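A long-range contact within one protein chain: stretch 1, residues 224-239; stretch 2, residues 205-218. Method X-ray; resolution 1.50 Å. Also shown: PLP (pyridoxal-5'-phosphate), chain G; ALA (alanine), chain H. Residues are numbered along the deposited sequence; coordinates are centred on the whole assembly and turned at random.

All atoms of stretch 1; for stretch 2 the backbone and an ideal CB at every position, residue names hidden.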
ATOM      1  N   LYS B 224      22.711  15.050   4.233  1.00 14.35           N
ATOM      2  CA  LYS B 224      22.642  16.472   4.456  1.00 15.08           C
ATOM      3  C   LYS B 224      21.682  16.795   5.550  1.00 15.92           C
ATOM      4  O   LYS B 224      21.916  17.691   6.346  1.00 19.33           O
ATOM      5  CB  LYS B 224      22.270  17.258   3.241  1.00 17.84           C
ATOM      6  CG  LYS B 224      23.262  17.117   2.155  1.00 23.45           C
ATOM      7  CD  LYS B 224      23.047  18.080   1.041  1.00 28.90           C
ATOM      8  CE  LYS B 224      24.055  17.698  -0.045  1.00 32.54           C
ATOM      9  NZ  LYS B 224      23.834  18.651  -1.160  1.00 35.41           N
ATOM     10  N   LEU B 225      20.574  16.047   5.672  1.00 12.95           N
ATOM     11  CA  LEU B 225      19.568  16.304   6.652  1.00 13.51           C
ATOM     12  C   LEU B 225      19.842  15.633   8.001  1.00 13.08           C
ATOM     13  O   LEU B 225      19.096  15.793   8.950  1.00 14.90           O
ATOM     14  CB  LEU B 225      18.219  15.812   6.115  1.00 14.77           C
ATOM     15  CG  LEU B 225      17.686  16.588   4.926  1.00 16.18           C
ATOM     16  CD1 LEU B 225      16.342  15.940   4.517  1.00 18.82           C
ATOM     17  CD2 LEU B 225      17.577  18.134   5.063  1.00 22.46           C
ATOM     18  N   HIS B 226      20.878  14.783   8.022  1.00 13.77           N
ATOM     19  CA  HIS B 226      21.169  13.983   9.213  1.00 14.27           C
ATOM     20  C   HIS B 226      20.058  13.111   9.688  1.00 13.59           C
ATOM     21  O   HIS B 226      19.832  12.805  10.822  1.00 13.73           O
ATOM     22  CB  HIS B 226      21.653  14.838  10.416  1.00 16.01           C
ATOM     23  CG  HIS B 226      22.724  15.826  10.070  1.00 17.08           C
ATOM     24  ND1 HIS B 226      22.531  17.180   9.814  1.00 21.84           N
ATOM     25  CD2 HIS B 226      24.019  15.560   9.801  1.00 19.87           C
ATOM     26  CE1 HIS B 226      23.708  17.711   9.483  1.00 21.06           C
ATOM     27  NE2 HIS B 226      24.620  16.752   9.478  1.00 26.24           N
ATOM     28  N   ALA B 227      19.294  12.605   8.690  1.00 11.91           N
ATOM     29  CA  ALA B 227      18.154  11.749   8.980  1.00 11.56           C
ATOM     30  C   ALA B 227      18.532  10.316   9.421  1.00 10.32           C
ATOM     31  O   ALA B 227      19.373   9.712   8.841  1.00 12.31           O
ATOM     32  CB  ALA B 227      17.235  11.669   7.706  1.00 13.02           C
ATOM     33  N   ASP B 228      17.828   9.870  10.439  1.00 11.87           N
ATOM     34  CA  ASP B 228      17.823   8.473  10.831  1.00 11.35           C
ATOM     35  C   ASP B 228      16.632   7.705  10.179  1.00 12.38           C
ATOM     36  O   ASP B 228      16.781   6.538   9.816  1.00 13.05           O
ATOM     37  CB  ASP B 228      17.759   8.326  12.323  1.00 12.04           C
ATOM     38  CG  ASP B 228      19.061   8.926  13.001  1.00 13.03           C
ATOM     39  OD1 ASP B 228      20.153   8.638  12.521  1.00 15.03           O
ATOM     40  OD2 ASP B 228      18.802   9.662  13.966  1.00 14.93           O
ATOM     41  N   PHE B 229      15.497   8.383  10.073  1.00 11.08           N
ATOM     42  CA  PHE B 229      14.309   7.848   9.357  1.00 10.67           C
ATOM     43  C   PHE B 229      13.813   8.981   8.558  1.00 11.27           C
ATOM     44  O   PHE B 229      13.808  10.152   8.975  1.00 11.12           O
ATOM     45  CB  PHE B 229      13.277   7.365  10.326  1.00 11.64           C
ATOM     46  CG  PHE B 229      13.740   6.220  11.175  1.00 10.70           C
ATOM     47  CD1 PHE B 229      14.444   6.445  12.307  1.00 11.07           C
ATOM     48  CD2 PHE B 229      13.408   4.917  10.851  1.00 11.75           C
ATOM     49  CE1 PHE B 229      14.869   5.364  13.078  1.00 13.48           C
ATOM     50  CE2 PHE B 229      13.861   3.825  11.592  1.00 11.72           C
ATOM     51  CZ  PHE B 229      14.556   4.066  12.699  1.00 12.32           C
ATOM     52  N   LEU B 230      13.272   8.627   7.371  1.00  9.73           N
ATOM     53  CA  LEU B 230      12.699   9.650   6.457  1.00  9.49           C
ATOM     54  C   LEU B 230      11.574   9.055   5.674  1.00  9.98           C
ATOM     55  O   LEU B 230      11.725   7.915   5.247  1.00 11.39           O
ATOM     56  CB  LEU B 230      13.719  10.285   5.602  1.00 10.64           C
ATOM     57  CG  LEU B 230      13.260  11.427   4.687  1.00 10.87           C
ATOM     58  CD1 LEU B 230      14.324  12.434   4.501  1.00 12.47           C
ATOM     59  CD2 LEU B 230      12.848  10.881   3.350  1.00 12.84           C
ATOM     60  N   ALA B 231      10.473   9.787   5.557  1.00 10.09           N
ATOM     61  CA  ALA B 231       9.254   9.224   4.857  1.00  9.09           C
ATOM     62  C   ALA B 231       8.862  10.195   3.753  1.00 10.44           C
ATOM     63  O   ALA B 231       8.975  11.411   3.904  1.00 10.60           O
ATOM     64  CB  ALA B 231       8.122   9.147   5.863  1.00 10.67           C
ATOM     65  N   PHE B 232       8.445   9.676   2.610  1.00  9.19           N
ATOM     66  CA  PHE B 232       7.787  10.466   1.575  1.00  9.54           C
ATOM     67  C   PHE B 232       6.790   9.648   0.803  1.00  8.83           C
ATOM     68  O   PHE B 232       6.734   8.448   0.967  1.00  9.50           O
ATOM     69  CB  PHE B 232       8.757  11.192   0.701  1.00  9.42           C
ATOM     70  CG  PHE B 232       9.560  10.377  -0.245  1.00  9.21           C
ATOM     71  CD1 PHE B 232       9.079  10.177  -1.538  1.00 11.71           C
ATOM     72  CD2 PHE B 232      10.809   9.876   0.065  1.00 10.24           C
ATOM     73  CE1 PHE B 232       9.794   9.543  -2.474  1.00 11.35           C
ATOM     74  CE2 PHE B 232      11.541   9.247  -0.895  1.00 10.93           C
ATOM     75  CZ  PHE B 232      11.019   9.035  -2.188  1.00 11.08           C
ATOM     76  N   SER B 233       5.951  10.347   0.018  1.00  9.28           N
ATOM     77  CA  SER B 233       4.857   9.717  -0.784  1.00  9.61           C
ATOM     78  C   SER B 233       5.117   9.846  -2.246  1.00  8.99           C
ATOM     79  O   SER B 233       5.388  10.977  -2.716  1.00  9.98           O
ATOM     80  CB  SER B 233       3.483  10.373  -0.521  1.00 11.65           C
ATOM     81  OG  SER B 233       3.082  10.103   0.874  1.00 15.57           O
ATOM     82  N   GLY B 234       5.001   8.769  -3.024  1.00  9.92           N
ATOM     83  CA  GLY B 234       5.201   8.873  -4.445  1.00  9.69           C
ATOM     84  C   GLY B 234       4.250   9.715  -5.205  1.00  9.69           C
ATOM     85  O   GLY B 234       4.624  10.316  -6.208  1.00 11.09           O
ATOM     86  N   HIS B 235       3.031   9.840  -4.716  1.00  8.46           N
ATOM     87  CA  HIS B 235       1.979  10.559  -5.446  1.00  9.27           C
ATOM     88  C   HIS B 235       1.995  12.064  -5.411  1.00 10.02           C
ATOM     89  O   HIS B 235       1.265  12.710  -6.061  1.00 10.36           O
ATOM     90  CB  HIS B 235       0.592  10.086  -5.027  1.00 10.16           C
ATOM     91  CG  HIS B 235       0.196  10.487  -3.644  1.00  8.94           C
ATOM     92  ND1 HIS B 235      -0.537  11.610  -3.401  1.00  9.79           N
ATOM     93  CD2 HIS B 235       0.437   9.932  -2.442  1.00  8.81           C
ATOM     94  CE1 HIS B 235      -0.722  11.737  -2.111  1.00 11.19           C
ATOM     95  NE2 HIS B 235      -0.149  10.726  -1.501  1.00 10.75           N
ATOM     96  N   LYS B 236       2.887  12.557  -4.587  1.00  9.88           N
ATOM     97  CA  LYS B 236       3.066  13.989  -4.419  1.00  9.68           C
ATOM     98  C   LYS B 236       4.146  14.541  -5.347  1.00  9.60           C
ATOM     99  O   LYS B 236       4.044  14.321  -6.482  1.00 10.78           O
ATOM    100  CB  LYS B 236       3.277  14.340  -2.945  1.00 11.51           C
ATOM    101  CG  LYS B 236       1.988  14.134  -2.112  1.00 14.12           C
ATOM    102  CD  LYS B 236       2.127  14.410  -0.642  1.00 16.93           C
ATOM    103  CE  LYS B 236       0.819  14.193   0.133  1.00 21.22           C
ATOM    104  NZ  LYS B 236       0.908  15.110   1.275  1.00 29.91           N
ATOM    105  N   GLY B 237       5.161  15.245  -4.837  1.00 10.05           N
ATOM    106  CA  GLY B 237       6.079  15.844  -5.714  1.00  9.99           C
ATOM    107  C   GLY B 237       6.801  14.952  -6.698  1.00 10.23           C
ATOM    108  O   GLY B 237       7.191  15.386  -7.794  1.00 10.24           O
ATOM    109  N   PRO B 238       7.083  13.670  -6.354  1.00  8.72           N
ATOM    110  CA  PRO B 238       7.822  12.803  -7.281  1.00  9.45           C
ATOM    111  C   PRO B 238       7.059  12.444  -8.584  1.00 10.55           C
ATOM    112  O   PRO B 238       7.644  11.732  -9.408  1.00 11.58           O
ATOM    113  CB  PRO B 238       8.091  11.501  -6.472  1.00 10.31           C
ATOM    114  CG  PRO B 238       8.157  11.995  -5.076  1.00 10.74           C
ATOM    115  CD  PRO B 238       7.097  13.071  -5.000  1.00 10.14           C
ATOM    116  N   MET B 239       5.778  12.809  -8.692  1.00 10.67           N
ATOM    117  CA  MET B 239       4.984  12.630  -9.935  1.00 10.57           C
ATOM    118  C   MET B 239       4.776  11.091 -10.139  1.00 12.23           C
ATOM    119  O   MET B 239       4.660  10.658 -11.305  1.00 13.09           O
ATOM    120  CB  MET B 239       5.623  13.286 -11.199  1.00 12.10           C
ATOM    121  CG  MET B 239       5.455  14.780 -11.017  1.00 12.33           C
ATOM    122  SD  MET B 239       5.958  15.570 -12.605  1.00 16.24           S
ATOM    123  CE  MET B 239       6.623  17.118 -12.142  1.00 19.67           C
ATOM    124  N   UNK B 205      19.717  12.398  19.869  1.00 14.11           N
ATOM    125  CA  UNK B 205      18.314  12.108  19.644  1.00 15.41           C
ATOM    126  C   UNK B 205      18.176  11.433  18.255  1.00 15.88           C
ATOM    127  O   UNK B 205      18.832  11.856  17.310  1.00 17.63           O
ATOM    128  CB  UNK B 205      17.474  13.383  19.736  1.00 15.41           C
ATOM    129  N   UNK B 206      17.266  10.493  18.163  1.00 14.64           N
ATOM    130  CA  UNK B 206      16.885   9.902  16.859  1.00 14.31           C
ATOM    131  C   UNK B 206      16.149  11.030  16.059  1.00 13.36           C
ATOM    132  O   UNK B 206      15.322  11.693  16.651  1.00 14.80           O
ATOM    133  CB  UNK B 206      16.000   8.667  17.041  1.00 14.31           C
ATOM    134  N   UNK B 207      16.513  11.179  14.792  1.00 12.09           N
ATOM    135  CA  UNK B 207      15.920  12.237  13.926  1.00 12.02           C
ATOM    136  C   UNK B 207      15.029  11.623  12.780  1.00 11.51           C
ATOM    137  O   UNK B 207      15.595  10.920  11.965  1.00 12.16           O
ATOM    138  CB  UNK B 207      17.038  13.084  13.316  1.00 12.02           C
ATOM    139  N   UNK B 208      13.811  11.978  12.848  1.00 10.89           N
ATOM    140  CA  UNK B 208      12.788  11.518  11.882  1.00 10.08           C
ATOM    141  C   UNK B 208      12.310  12.698  11.060  1.00 10.95           C
ATOM    142  O   UNK B 208      11.870  13.712  11.623  1.00 11.82           O
ATOM    143  CB  UNK B 208      11.607  10.854  12.593  1.00 10.08           C
ATOM    144  N   UNK B 209      12.342  12.523   9.738  1.00 10.60           N
ATOM    145  CA  UNK B 209      11.986  13.633   8.821  1.00 10.42           C
ATOM    146  C   UNK B 209      10.707  13.189   8.001  1.00 10.94           C
ATOM    147  O   UNK B 209      10.754  12.170   7.294  1.00 11.41           O
ATOM    148  CB  UNK B 209      13.156  13.966   7.893  1.00 10.42           C
ATOM    149  N   UNK B 210       9.669  13.992   8.065  1.00  9.91           N
ATOM    150  CA  UNK B 210       8.489  13.861   7.193  1.00 10.97           C
ATOM    151  C   UNK B 210       8.755  14.716   5.986  1.00 10.48           C
ATOM    152  O   UNK B 210       8.629  15.979   6.029  1.00 12.23           O
ATOM    153  CB  UNK B 210       7.193  14.275   7.894  1.00 10.97           C
ATOM    154  N   UNK B 211       9.164  14.103   4.853  1.00  9.74           N
ATOM    155  CA  UNK B 211       9.530  14.753   3.616  1.00  9.29           C
ATOM    156  C   UNK B 211       8.357  14.655   2.598  1.00  9.44           C
ATOM    157  O   UNK B 211       8.631  14.809   1.388  1.00 10.03           O
ATOM    158  CB  UNK B 211      10.805  14.124   3.051  1.00  9.29           C
ATOM    159  N   UNK B 212       7.163  14.488   3.055  1.00  9.69           N
ATOM    160  CA  UNK B 212       6.048  14.265   2.102  1.00 10.09           C
ATOM    161  C   UNK B 212       5.895  15.485   1.234  1.00 10.74           C
ATOM    162  O   UNK B 212       5.496  15.309   0.078  1.00 11.11           O
ATOM    163  CB  UNK B 212       4.735  13.964   2.827  1.00 10.09           C
ATOM    164  N   UNK B 213       6.130  16.685   1.719  1.00 11.02           N
ATOM    165  CA  UNK B 213       5.931  17.894   0.892  1.00 12.43           C
ATOM    166  C   UNK B 213       7.158  18.440   0.288  1.00 11.55           C
ATOM    167  O   UNK B 213       7.088  19.364  -0.581  1.00 15.28           O
ATOM    168  CB  UNK B 213       5.283  19.005   1.720  1.00 12.43           C
ATOM    169  N   UNK B 214       8.308  17.924   0.643  1.00  9.97           N
ATOM    170  CA  UNK B 214       9.542  18.312   0.055  1.00 11.23           C
ATOM    171  C   UNK B 214      10.034  17.422  -1.144  1.00 11.89           C
ATOM    172  O   UNK B 214      10.605  17.915  -2.130  1.00 11.68           O
ATOM    173  CB  UNK B 214      10.595  18.320   1.165  1.00 11.23           C
ATOM    174  N   UNK B 215       9.841  16.098  -1.057  1.00 10.18           N
ATOM    175  CA  UNK B 215      10.348  15.227  -2.071  1.00 10.10           C
ATOM    176  C   UNK B 215       9.794  15.594  -3.464  1.00 10.37           C
ATOM    177  O   UNK B 215       8.541  15.767  -3.616  1.00  9.78           O
ATOM    178  CB  UNK B 215      10.008  13.778  -1.717  1.00 10.10           C
ATOM    179  N   UNK B 216      10.694  15.697  -4.433  1.00  9.81           N
ATOM    180  CA  UNK B 216      10.278  16.116  -5.783  1.00  9.35           C
ATOM    181  C   UNK B 216      10.128  17.579  -6.021  1.00 10.46           C
ATOM    182  O   UNK B 216       9.920  18.011  -7.201  1.00 11.83           O
ATOM    183  CB  UNK B 216       8.940  15.458  -6.126  1.00  9.35           C
ATOM    184  N   UNK B 217      10.160  18.397  -4.979  1.00 11.31           N
ATOM    185  CA  UNK B 217      10.026  19.851  -5.102  1.00 11.35           C
ATOM    186  C   UNK B 217      11.327  20.552  -4.769  1.00 11.83           C
ATOM    187  O   UNK B 217      11.466  21.753  -5.131  1.00 13.54           O
ATOM    188  CB  UNK B 217       8.910  20.367  -4.191  1.00 11.35           C
ATOM    189  N   UNK B 218      12.226  19.898  -4.058  1.00 11.64           N
ATOM    190  CA  UNK B 218      13.551  20.485  -3.670  1.00 11.60           C
ATOM    191  C   UNK B 218      14.430  19.309  -3.293  1.00 12.15           C
ATOM    192  O   UNK B 218      13.964  18.168  -3.146  1.00 12.52           O
ATOM    193  CB  UNK B 218      13.440  21.484  -2.517  1.00 11.60           C
TER
HETATM  194  N1  PLP G 400       2.937  14.924   5.869  1.00 20.50           N
HETATM  195  C2  PLP G 400       2.907  16.036   5.085  1.00 24.78           C
HETATM  196  C2A PLP G 400       3.766  17.240   5.404  1.00 28.80           C
HETATM  197  C3  PLP G 400       2.011  16.018   4.001  1.00 26.38           C
HETATM  198  O3  PLP G 400       1.945  17.099   3.185  1.00 33.10           O
HETATM  199  C4  PLP G 400       1.255  14.853   3.717  1.00 27.53           C
HETATM  200  C4A PLP G 400       0.224  14.921   2.522  1.00 34.01           C
HETATM  201  C5  PLP G 400       1.425  13.719   4.552  1.00 21.39           C
HETATM  202  C6  PLP G 400       2.258  13.761   5.649  1.00 23.74           C
HETATM  203  C5A PLP G 400       0.576  12.481   4.275  1.00 24.25           C
HETATM  204  O4P PLP G 400       0.992  11.898   3.003  1.00 15.48           O
HETATM  205  P   PLP G 400       0.123  10.682   2.597  1.00 12.13           P
HETATM  206  O1P PLP G 400       0.641  10.326   1.286  1.00 15.64           O
HETATM  207  O2P PLP G 400      -1.312  11.208   2.534  1.00 17.09           O
HETATM  208  O3P PLP G 400       0.247   9.662   3.629  1.00 11.67           O
HETATM  209  N   ALA H 401      -0.642  16.168   2.693  1.00 34.80           N
HETATM  210  CA  ALA H 401      -1.811  16.405   1.711  1.00 35.96           C
HETATM  211  C   ALA H 401      -2.779  17.578   1.996  1.00 30.14           C
HETATM  212  O   ALA H 401      -2.338  18.471   2.759  1.00 27.35           O
HETATM  213  CB  ALA H 401      -2.712  15.189   1.416  1.00 37.18           C
HETATM  214  OXT ALA H 401      -3.923  17.775   1.442  1.00 37.63           O

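Strand 206-210 of stretch 2 runs parallel to strand 229-233 of stretch 1, with bridges from 208-210 to 229-231, before turning past the cofactor. At position 205 CA-to-CB points sideways and the ideal CB has nothing of stretch 1 within 5.5 Å, so many residues would suit; it is Ala205, and a water lies 2.9 Å from Ala205 O and 3.0 Å from Asp228 OD2.

At 206 the CB is 4.3 Å from Asp228 OD2, and the Phe229 ring lies further out, within reach of an aliphatic branch. Ile206 sets CG2 3.9 Å from Phe229 CE1, at the ring edge. Position 207 has its N 2.9 Å from Asp228 OD2, a hydrogen bond any residue but proline could make, and its CB runs sideways past 226 and 227, where room remains for a large apolar group. Phe207 fills it, and its ring edge meets the carbonyl of Leu225, Phe207 CE2 to Leu225 O 3.2 Å.

Position 208 pairs with Phe229 on the same face of the sheet, where a beta-branched or other apolar residue fits; Val208 CG2 lies 4.2 Å from Phe229 CB. Position 209 shares the other face with Leu230, among Leu230 CD1 and Ala227 CB, which again asks for a compact apolar group. Val209 reaches Ala227 CB with CG2 (4.1 Å), while its backbone N and O bond to Phe229 O and Ala231 N (2.9 and 3.0 Å).

At 210 stretch 1 offers little to the CB, but the pyridine N1 of PLP lies beyond it, favouring an acidic or polar residue. Asp210 brings OD2 to 2.6 Å from PLP N1. Position 211 points toward stretch 1, with the ideal CB 3.4 Å from Ala231 O and 3.8 Å from Leu230 CD2, so a small residue suits best. It is Ala211, whose CB lies 3.9 Å from Leu230 CD2 and whose N donates to Ala231 O at 2.9 Å. At 212 the CB faces the PLP ring, and something small is again apt; Ala212 CB is 3.6 Å from PLP C2.

The CB of 213 points away, yet a long polar chain could return to the cofactor. Gln213 does so, its NE2 donating to PLP O3 in a very short contact of 2.3 Å, although the placement of O3 is less sure. Position 214 points away and is free of stretch 1; Ser214 OG bonds weakly to Ala211 O.

At 215 the CB faces Phe232 CD1 and Pro238 CG, suiting a small apolar group, and Ala215 CB lies 3.8 Å from Phe232 CD1. At 216 phi is positive and an ideal CB would clash with Gly237 C and Pro238 N: Gly216. Position 217 points sideways with latitude; His217 swings NE2 to 3.5 Å from Gly237 CA. Position 218 is out of reach, and is Met218.

Stretch 2 205-218: AIFVVDAAQSAGHM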
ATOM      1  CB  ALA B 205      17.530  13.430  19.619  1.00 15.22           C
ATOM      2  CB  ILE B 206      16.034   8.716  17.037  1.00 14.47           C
ATOM      3  CG1 ILE B 206      16.837   7.601  17.741  1.00 14.62           C
ATOM      4  CG2 ILE B 206      15.462   8.234  15.643  1.00 13.25           C
ATOM      5  CD1 ILE B 206      15.950   6.510  18.251  1.00 19.18           C
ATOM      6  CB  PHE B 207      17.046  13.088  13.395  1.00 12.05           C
ATOM      7  CG  PHE B 207      16.573  14.432  12.797  1.00 10.85           C
ATOM      8  CD1 PHE B 207      15.778  15.295  13.528  1.00 14.59           C
ATOM      9  CD2 PHE B 207      16.958  14.751  11.508  1.00 12.31           C
ATOM     10  CE1 PHE B 207      15.395  16.522  12.947  1.00 14.14           C
ATOM     11  CE2 PHE B 207      16.576  15.928  10.923  1.00 12.24           C
ATOM     12  CZ  PHE B 207      15.826  16.831  11.635  1.00 12.57           C
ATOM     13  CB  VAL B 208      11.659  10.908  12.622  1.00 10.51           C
ATOM     14  CG1 VAL B 208      10.558  10.360  11.680  1.00 12.15           C
ATOM     15  CG2 VAL B 208      12.050   9.789  13.583  1.00 12.39           C
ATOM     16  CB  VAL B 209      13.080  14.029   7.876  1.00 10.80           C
ATOM     17  CG1 VAL B 209      12.682  15.152   6.953  1.00 11.34           C
ATOM     18  CG2 VAL B 209      14.326  14.446   8.663  1.00 12.65           C
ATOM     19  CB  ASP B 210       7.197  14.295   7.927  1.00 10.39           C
ATOM     20  CG  ASP B 210       5.932  14.395   7.036  1.00 13.66           C
ATOM     21  OD1 ASP B 210       6.115  14.187   5.821  1.00 13.39           O
ATOM     22  OD2 ASP B 210       4.865  14.825   7.571  1.00 16.09           O
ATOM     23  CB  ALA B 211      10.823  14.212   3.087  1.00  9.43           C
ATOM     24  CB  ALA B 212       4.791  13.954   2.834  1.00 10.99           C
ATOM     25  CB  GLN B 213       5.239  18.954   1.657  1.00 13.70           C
ATOM     26  CG  GLN B 213       3.876  18.656   1.913  1.00 19.52           C
ATOM     27  CD  GLN B 213       3.045  18.347   0.621  1.00 26.14           C
ATOM     28  OE1 GLN B 213       3.326  18.763  -0.591  1.00 25.56           O
ATOM     29  NE2 GLN B 213       1.991  17.575   0.885  1.00 32.28           N
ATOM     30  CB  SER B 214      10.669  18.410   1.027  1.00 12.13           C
ATOM     31  OG  SER B 214      10.845  17.227   1.751  1.00 11.41           O
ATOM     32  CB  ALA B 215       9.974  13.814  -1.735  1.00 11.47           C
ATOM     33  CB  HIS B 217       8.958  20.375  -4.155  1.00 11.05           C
ATOM     34  CG  HIS B 217       7.570  19.942  -4.503  1.00 11.09           C
ATOM     35  ND1 HIS B 217       6.851  20.496  -5.562  1.00 12.82           N
ATOM     36  CD2 HIS B 217       6.743  19.105  -3.900  1.00 12.25           C
ATOM     37  CE1 HIS B 217       5.675  19.942  -5.597  1.00 13.14           C
ATOM     38  NE2 HIS B 217       5.582  19.086  -4.615  1.00 13.13           N
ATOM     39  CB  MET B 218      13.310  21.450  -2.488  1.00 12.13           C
ATOM     40  CG  MET B 218      12.702  20.761  -1.297  1.00 13.76           C
ATOM     41  SD  MET B 218      12.200  21.947   0.024  1.00 16.37           S
ATOM     42  CE  MET B 218      10.760  22.606  -0.864  1.00 19.73           C
TER
HETATM   43  O   HOH W   1      20.583  11.770  15.030  1.00 24.57           O
HETATM   44  O   HOH W   2       6.177  16.263  -2.385  1.00 10.74           O
HETATM   45  O   HOH W   3       6.425  12.931  -1.094  1.00 12.38           O
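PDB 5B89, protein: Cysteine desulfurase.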